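Local structure of chitin binding protein (Streptomyces lividans, 5FTZ) at residues Arg10-Val13 with Cys14-Thr18; Ser143-Ser146 with Gly147-Ile151; Tyr99-Lys102 with Pro103-Gln107. The protein is a copper-dependent AA10 lytic polysaccharide monooxygenase that probably binds chitin and cleaves its chains oxidatively. All coordinates share one frame; numbering follows the deposited sequence.

The chain passes through the contacts in the order 1, 3, 2. All three lie in the AA10 domain, a beta-sandwich. Contact 1 is helix 10-15 with the turn that follows it. Contact 3 is the end of strand 93-100 with the turn after it, and contact 2 is the loop that enters strand 148-157. These two strands are antiparallel neighbours in the mixed sheet. The centres of contacts 2 and 3 are 7 Å apart, and the two interlock where the strands meet their loops. Contact 1 lies further off, 21 Å from contact 2 and 22 Å from contact 3 between centres. It does not touch contact 3, but it reaches contact 2 through Arg10, packed on Val150.

Contact 1 (Arg10-Val13 with Cys14-Thr18); sequences RQKV and CQNGT
Lys12 and Gln15 both set CG opposite the backbone N (chi1 -176° and -178°), and each chain then bends at chi2. The two side chains therefore leave helix 10-15 side by side, pointing the same way, near its C-terminal end, where an Asx turn follows. Lys12 NZ donates to Gln15 OE1 at 2.9 Å. It comes from above the amide plane, not along a lone pair. Lys12 NZ also bonds Tyr3 OH on strand 2-6, so the helix is tied to that strand.

The helix itself ends in regular backbone bonds. Cys14 N meets Arg10 O at 3.0 Å, Gln15 N meets Gln11 O, and Asn16 N meets Lys12 O at 2.8 Å. Gly17 then leaves helical angles with positive phi, and the chain turns back. Thr18 N makes a weak bond to Val13 O, while Thr18 CB packs 4.1 Å from Val13 CB. On the inner side, Cys14 forms a disulfide with Cys22, and Arg10 makes a salt bridge with Asp169.

Asn16 fixes the turn. Its OD1 accepts from Thr18 N, two residues on, and this bond defines the Asx turn. Thr18 N approaches in the carbonyl plane at 3.0 Å from Asn16 OD1. Thr18 OG1 adds a second bond to Asn16 OD1 at 2.6 Å, tilted 31° from that plane.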
loop_
_atom_site.group_PDB
_atom_site.type_symbol
_atom_site.label_atom_id
_atom_site.label_comp_id
_atom_site.label_asym_id
_atom_site.label_seq_id
_atom_site.Cartn_x
_atom_site.Cartn_y
_atom_site.Cartn_z
ATOM N N ARG A 10 -17.557 12.264 -20.526
ATOM C CA ARG A 10 -18.448 11.595 -21.437
ATOM C C ARG A 10 -19.311 10.574 -20.742
ATOM O O ARG A 10 -20.502 10.469 -21.083
ATOM C CB ARG A 10 -17.691 11.026 -22.645
ATOM C CG ARG A 10 -17.120 12.060 -23.591
ATOM C CD ARG A 10 -16.371 11.395 -24.725
ATOM N NE ARG A 10 -15.800 12.411 -25.627
ATOM C CZ ARG A 10 -14.943 12.141 -26.609
ATOM N NH1 ARG A 10 -14.564 10.904 -26.846
ATOM N NH2 ARG A 10 -14.443 13.161 -27.321
ATOM N N GLN A 11 -18.745 9.778 -19.847
ATOM C CA GLN A 11 -19.584 8.796 -19.189
ATOM C C GLN A 11 -20.694 9.455 -18.390
ATOM O O GLN A 11 -21.808 8.895 -18.305
ATOM C CB GLN A 11 -18.743 7.841 -18.329
ATOM C CG GLN A 11 -17.760 8.442 -17.327
ATOM C CD GLN A 11 -16.376 8.514 -17.865
ATOM O OE1 GLN A 11 -16.137 9.164 -18.872
ATOM N NE2 GLN A 11 -15.449 7.874 -17.208
ATOM N N LYS A 12 -20.421 10.606 -17.801
ATOM C CA LYS A 12 -21.449 11.272 -17.013
ATOM C C LYS A 12 -22.475 11.961 -17.887
ATOM O O LYS A 12 -23.675 11.939 -17.529
ATOM C CB LYS A 12 -20.794 12.242 -16.039
ATOM C CG LYS A 12 -21.750 12.948 -15.070
ATOM C CD LYS A 12 -22.602 11.979 -14.266
ATOM C CE LYS A 12 -23.298 12.733 -13.141
ATOM N NZ LYS A 12 -24.011 11.749 -12.302
ATOM N N VAL A 13 -22.105 12.551 -19.022
ATOM C CA VAL A 13 -23.109 13.099 -19.901
ATOM C C VAL A 13 -23.986 12.012 -20.481
ATOM O O VAL A 13 -25.181 12.255 -20.719
ATOM C CB VAL A 13 -22.602 14.035 -21.013
ATOM C CG1 VAL A 13 -21.860 15.225 -20.402
ATOM C CG2 VAL A 13 -21.796 13.396 -22.045
ATOM N N CYS A 14 -23.468 10.812 -20.643
ATOM C CA CYS A 14 -24.307 9.666 -21.043
ATOM C C CYS A 14 -25.267 9.289 -19.889
ATOM O O CYS A 14 -26.502 9.193 -20.096
ATOM C CB CYS A 14 -23.379 8.522 -21.443
ATOM S SG CYS A 14 -22.533 8.711 -23.014
ATOM N N GLN A 15 -24.820 9.251 -18.672
ATOM C CA GLN A 15 -25.695 8.866 -17.555
ATOM C C GLN A 15 -26.751 9.939 -17.267
ATOM O O GLN A 15 -27.904 9.583 -16.912
ATOM C CB GLN A 15 -24.896 8.527 -16.331
ATOM C CG GLN A 15 -25.719 8.060 -15.133
ATOM C CD GLN A 15 -26.195 9.223 -14.310
ATOM O OE1 GLN A 15 -25.617 10.321 -14.286
ATOM N NE2 GLN A 15 -27.287 8.989 -13.574
ATOM N N ASN A 16 -26.428 11.212 -17.428
ATOM C CA ASN A 16 -27.256 12.256 -16.881
ATOM C C ASN A 16 -28.373 12.698 -17.816
ATOM O O ASN A 16 -29.128 13.590 -17.454
ATOM C CB ASN A 16 -26.420 13.380 -16.278
ATOM C CG ASN A 16 -25.871 14.292 -17.266
ATOM O OD1 ASN A 16 -26.200 14.225 -18.464
ATOM N ND2 ASN A 16 -24.924 15.173 -16.785
ATOM N N GLY A 17 -28.477 12.072 -18.980
ATOM C CA GLY A 17 -29.583 12.399 -19.872
ATOM C C GLY A 17 -29.211 13.384 -20.935
ATOM O O GLY A 17 -30.034 13.715 -21.793
ATOM N N THR A 18 -27.990 13.908 -20.901
ATOM C CA THR A 18 -27.622 14.934 -21.842
ATOM C C THR A 18 -27.394 14.373 -23.241
ATOM O O THR A 18 -27.642 15.088 -24.227
ATOM C CB THR A 18 -26.365 15.698 -21.366
ATOM O OG1 THR A 18 -26.645 16.234 -20.042
ATOM C CG2 THR A 18 -26.054 16.879 -22.260
#

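Contact 2 (Ser143-Ser146 with Gly147-Ile151); sequences SGLS and GHHVI
The imidazole of His149 carries Leu145 on one face and, on the other, displaced toward ND1, the indole of Trp105, with Ser146 and a water at its edge. This is where a loop of the beta-sandwich enters strand 148-157. Leu145 CD1 sits almost exactly over the ring centre as a CH-pi contact, 4.2 Å from the centroid and 2° off the ring normal. Leu145 CB covers another part of the same face, 3.8 Å from His149 NE2, and Leu145 CD2 is near CE1. On the opposite face the Trp105 plane is inclined by about 30°, so the two rings meet without lying flat on each other.

His149 has its CG on the backbone N side, opposite the carbonyl carbon (chi1 -81°). The ring thus turns back toward the loop that precedes it. Its ND1 bonds Thr101 OG1, which also bonds Val150 N. Both imidazole nitrogens of His149 are therefore engaged, because NE2 bonds water 1 at 2.9 Å. Water 1 lies in the ring plane and accepts from Ser146 N at 3.0 Å. It joins the loop backbone to the ring edge.

Gly147 makes the bend between loop and strand at positive phi. A side chain here would run into Ser146 O. His148 points its ring the other way, where ND1 bonds Gln107 OE1 and NE2 bonds Asp169 OD1. Acceptors at both nitrogens are consistent with a protonated, charged ring. Asp169, which also pairs with Arg10, could partly offset such a charge. Across the bend, water 2 donates to Ser146 O at 2.8 Å and to His148 O at 2.8 Å, bridging the two carbonyls.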
loop_
_atom_site.group_PDB
_atom_site.type_symbol
_atom_site.label_atom_id
_atom_site.label_comp_id
_atom_site.label_asym_id
_atom_site.label_seq_id
_atom_site.Cartn_x
_atom_site.Cartn_y
_atom_site.Cartn_z
ATOM N N SER A 143 -2.695 26.900 -21.200
ATOM C CA SER A 143 -2.793 28.039 -22.104
ATOM C C SER A 143 -2.546 27.663 -23.548
ATOM O O SER A 143 -2.267 26.503 -23.873
ATOM C CB SER A 143 -1.894 29.166 -21.653
ATOM O OG SER A 143 -0.562 28.856 -21.925
ATOM N N GLY A 144 -2.648 28.657 -24.439
ATOM C CA GLY A 144 -2.312 28.449 -25.827
ATOM C C GLY A 144 -3.245 27.614 -26.642
ATOM O O GLY A 144 -2.845 27.134 -27.744
ATOM N N LEU A 145 -4.476 27.435 -26.176
ATOM C CA LEU A 145 -5.450 26.572 -26.852
ATOM C C LEU A 145 -6.714 27.341 -27.210
ATOM O O LEU A 145 -7.116 28.276 -26.505
ATOM C CB LEU A 145 -5.828 25.366 -25.973
ATOM C CG LEU A 145 -4.656 24.515 -25.526
ATOM C CD1 LEU A 145 -5.201 23.414 -24.603
ATOM C CD2 LEU A 145 -3.911 23.875 -26.680
ATOM N N SER A 146 -7.362 26.898 -28.282
ATOM C CA SER A 146 -8.654 27.428 -28.648
ATOM C C SER A 146 -9.532 26.300 -29.217
ATOM O O SER A 146 -9.041 25.299 -29.689
ATOM C CB SER A 146 -8.562 28.603 -29.672
ATOM O OG SER A 146 -8.137 28.131 -30.924
ATOM N N GLY A 147 -10.845 26.513 -29.164
ATOM C CA GLY A 147 -11.786 25.574 -29.781
ATOM C C GLY A 147 -11.917 24.296 -28.997
ATOM O O GLY A 147 -11.578 24.248 -27.832
ATOM N N HIS A 148 -12.461 23.285 -29.650
ATOM C CA HIS A 148 -12.731 21.973 -29.030
ATOM C C HIS A 148 -11.429 21.280 -28.667
ATOM O O HIS A 148 -10.591 21.088 -29.518
ATOM C CB HIS A 148 -13.562 21.140 -29.996
ATOM C CG HIS A 148 -13.906 19.767 -29.491
ATOM N ND1 HIS A 148 -14.050 18.694 -30.347
ATOM C CD2 HIS A 148 -14.173 19.318 -28.239
ATOM C CE1 HIS A 148 -14.315 17.608 -29.626
ATOM N NE2 HIS A 148 -14.473 17.978 -28.350
ATOM N N HIS A 149 -11.378 20.786 -27.423
ATOM C CA HIS A 149 -10.251 20.043 -26.892
ATOM C C HIS A 149 -10.852 18.969 -25.975
ATOM O O HIS A 149 -12.057 19.059 -25.615
ATOM C CB HIS A 149 -9.247 20.924 -26.134
ATOM C CG HIS A 149 -8.326 21.623 -27.081
ATOM N ND1 HIS A 149 -7.231 21.012 -27.644
ATOM C CD2 HIS A 149 -8.375 22.862 -27.609
ATOM C CE1 HIS A 149 -6.643 21.847 -28.483
ATOM N NE2 HIS A 149 -7.326 22.975 -28.482
ATOM N N VAL A 150 -10.058 17.981 -25.649
ATOM C CA VAL A 150 -10.421 16.961 -24.673
ATOM C C VAL A 150 -9.466 17.022 -23.505
ATOM O O VAL A 150 -8.238 17.125 -23.701
ATOM C CB VAL A 150 -10.438 15.572 -25.308
ATOM C CG1 VAL A 150 -10.566 14.479 -24.223
ATOM C CG2 VAL A 150 -11.575 15.483 -26.351
ATOM N N ILE A 151 -9.990 17.006 -22.300
ATOM C CA ILE A 151 -9.231 16.772 -21.091
ATOM C C ILE A 151 -9.431 15.349 -20.685
ATOM O O ILE A 151 -10.598 14.894 -20.540
ATOM C CB ILE A 151 -9.593 17.790 -19.971
ATOM C CG1 ILE A 151 -9.143 19.212 -20.354
ATOM C CG2 ILE A 151 -9.008 17.282 -18.642
ATOM C CD1 ILE A 151 -9.597 20.359 -19.477
HETATM O O HOH W 1 -5.956 24.985 -30.119
HETATM O O HOH W 2 -9.398 22.989 -31.165
#

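Contact 3 (Tyr99-Lys102 with Pro103-Gln107); sequences YVTK and PGWNQ
Lys102 and Trp105 are the ends of a type II beta turn, closed by a bond from Trp105 N to Lys102 O at 3.1 Å. The N-H comes from above the carbonyl plane, 37° out of it. Gly104 holds the third position at positive phi, where a side chain would press on the carbonyl of Pro103.

The turn folds Trp105 back over Thr101. The indole CG lies between the backbone N and the carbonyl carbon (chi1 68°), which brings the ring face against the threonine. Thr101 CB stands over the five-membered ring as a CH-pi contact, 3.7 Å from its centroid and 10° off the normal. Thr101 CG2 extends from there over the ring fusion, 3.8 Å from Trp105 CD2. Thr101 OG1 lies over the same face, its polar bonds turned to strand 148-157. On the opposite face Gln107 CG lies 3.5 Å above the indole plane, toward the rim. Lys102 O meets the indole edge, 3.2 Å from Trp105 CD1.

The indole N-H is used elsewhere: Trp105 NE1 bonds His148 O on the neighbouring strand 148-157. A leucine at Trp105 would probably uncover Thr101 and Gln107 CG, and leave His148 O without its indole donor. The faces meet mainly carbon, while the rim meets Lys102 O at CD1 and gives its N-H to His148 O. Packing on both faces thus probably holds the ring's plane, and the N-H bond helps orient it on strand 148-157.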
loop_
_atom_site.group_PDB
_atom_site.type_symbol
_atom_site.label_atom_id
_atom_site.label_comp_id
_atom_site.label_asym_id
_atom_site.label_seq_id
_atom_site.Cartn_x
_atom_site.Cartn_y
_atom_site.Cartn_z
ATOM N N TYR A 99 -4.607 15.508 -18.558
ATOM C CA TYR A 99 -3.930 15.698 -19.843
ATOM C C TYR A 99 -4.856 16.487 -20.736
ATOM O O TYR A 99 -6.072 16.402 -20.588
ATOM C CB TYR A 99 -3.631 14.375 -20.554
ATOM C CG TYR A 99 -2.824 13.358 -19.760
ATOM C CD1 TYR A 99 -3.403 12.559 -18.820
ATOM C CD2 TYR A 99 -1.471 13.245 -19.940
ATOM C CE1 TYR A 99 -2.658 11.629 -18.128
ATOM C CE2 TYR A 99 -0.718 12.277 -19.233
ATOM C CZ TYR A 99 -1.324 11.505 -18.351
ATOM O OH TYR A 99 -0.682 10.534 -17.580
ATOM N N VAL A 100 -4.326 17.263 -21.680
ATOM C CA VAL A 100 -5.112 17.951 -22.649
ATOM C C VAL A 100 -4.643 17.582 -24.087
ATOM O O VAL A 100 -3.456 17.252 -24.282
ATOM C CB VAL A 100 -5.091 19.462 -22.435
ATOM C CG1 VAL A 100 -3.719 20.021 -22.705
ATOM C CG2 VAL A 100 -6.174 20.176 -23.216
ATOM N N THR A 101 -5.503 17.696 -25.046
ATOM C CA THR A 101 -5.154 17.572 -26.442
ATOM C C THR A 101 -4.270 18.732 -26.898
ATOM O O THR A 101 -4.188 19.784 -26.274
ATOM C CB THR A 101 -6.423 17.447 -27.279
ATOM O OG1 THR A 101 -7.377 18.435 -26.854
ATOM C CG2 THR A 101 -7.007 16.033 -27.153
ATOM N N LYS A 102 -3.566 18.473 -28.013
ATOM C CA LYS A 102 -2.671 19.461 -28.625
ATOM C C LYS A 102 -3.377 20.236 -29.700
ATOM O O LYS A 102 -4.329 19.765 -30.303
ATOM C CB LYS A 102 -1.512 18.735 -29.347
ATOM C CG LYS A 102 -0.602 18.033 -28.390
ATOM C CD LYS A 102 0.543 17.313 -29.094
ATOM C CE LYS A 102 0.055 16.154 -29.879
ATOM N NZ LYS A 102 1.091 15.073 -29.941
ATOM N N PRO A 103 -2.929 21.470 -29.973
ATOM C CA PRO A 103 -3.453 22.127 -31.185
ATOM C C PRO A 103 -3.347 21.276 -32.426
ATOM O O PRO A 103 -2.342 20.641 -32.641
ATOM C CB PRO A 103 -2.595 23.406 -31.290
ATOM C CG PRO A 103 -2.149 23.645 -29.912
ATOM C CD PRO A 103 -1.847 22.244 -29.396
ATOM N N GLY A 104 -4.406 21.218 -33.197
ATOM C CA GLY A 104 -4.384 20.450 -34.438
ATOM C C GLY A 104 -4.656 18.978 -34.258
ATOM O O GLY A 104 -4.524 18.197 -35.211
ATOM N N TRP A 105 -5.103 18.558 -33.065
ATOM C CA TRP A 105 -5.426 17.152 -32.819
ATOM C C TRP A 105 -6.527 16.662 -33.777
ATOM O O TRP A 105 -7.321 17.482 -34.267
ATOM C CB TRP A 105 -5.801 16.961 -31.355
ATOM C CG TRP A 105 -7.086 17.589 -30.927
ATOM C CD1 TRP A 105 -7.366 18.928 -30.687
ATOM C CD2 TRP A 105 -8.300 16.896 -30.615
ATOM N NE1 TRP A 105 -8.648 19.089 -30.248
ATOM C CE2 TRP A 105 -9.225 17.850 -30.162
ATOM C CE3 TRP A 105 -8.673 15.557 -30.614
ATOM C CZ2 TRP A 105 -10.502 17.509 -29.756
ATOM C CZ3 TRP A 105 -9.918 15.238 -30.200
ATOM C CH2 TRP A 105 -10.829 16.186 -29.796
ATOM N N ASN A 106 -6.553 15.336 -33.980
ATOM C CA ASN A 106 -7.462 14.755 -34.915
ATOM C C ASN A 106 -8.829 14.563 -34.220
ATOM O O ASN A 106 -9.048 13.626 -33.464
ATOM C CB ASN A 106 -6.937 13.455 -35.469
ATOM C CG ASN A 106 -7.795 12.885 -36.561
ATOM O OD1 ASN A 106 -8.943 13.297 -36.809
ATOM N ND2 ASN A 106 -7.258 11.838 -37.199
ATOM N N GLN A 107 -9.751 15.452 -34.531
ATOM C CA GLN A 107 -11.077 15.458 -33.939
ATOM C C GLN A 107 -12.029 14.476 -34.630
ATOM O O GLN A 107 -13.168 14.362 -34.220
ATOM C CB GLN A 107 -11.676 16.859 -34.025
ATOM C CG GLN A 107 -10.909 17.883 -33.262
ATOM C CD GLN A 107 -11.586 19.206 -33.202
ATOM O OE1 GLN A 107 -12.802 19.286 -32.869
ATOM N NE2 GLN A 107 -10.818 20.249 -33.347
#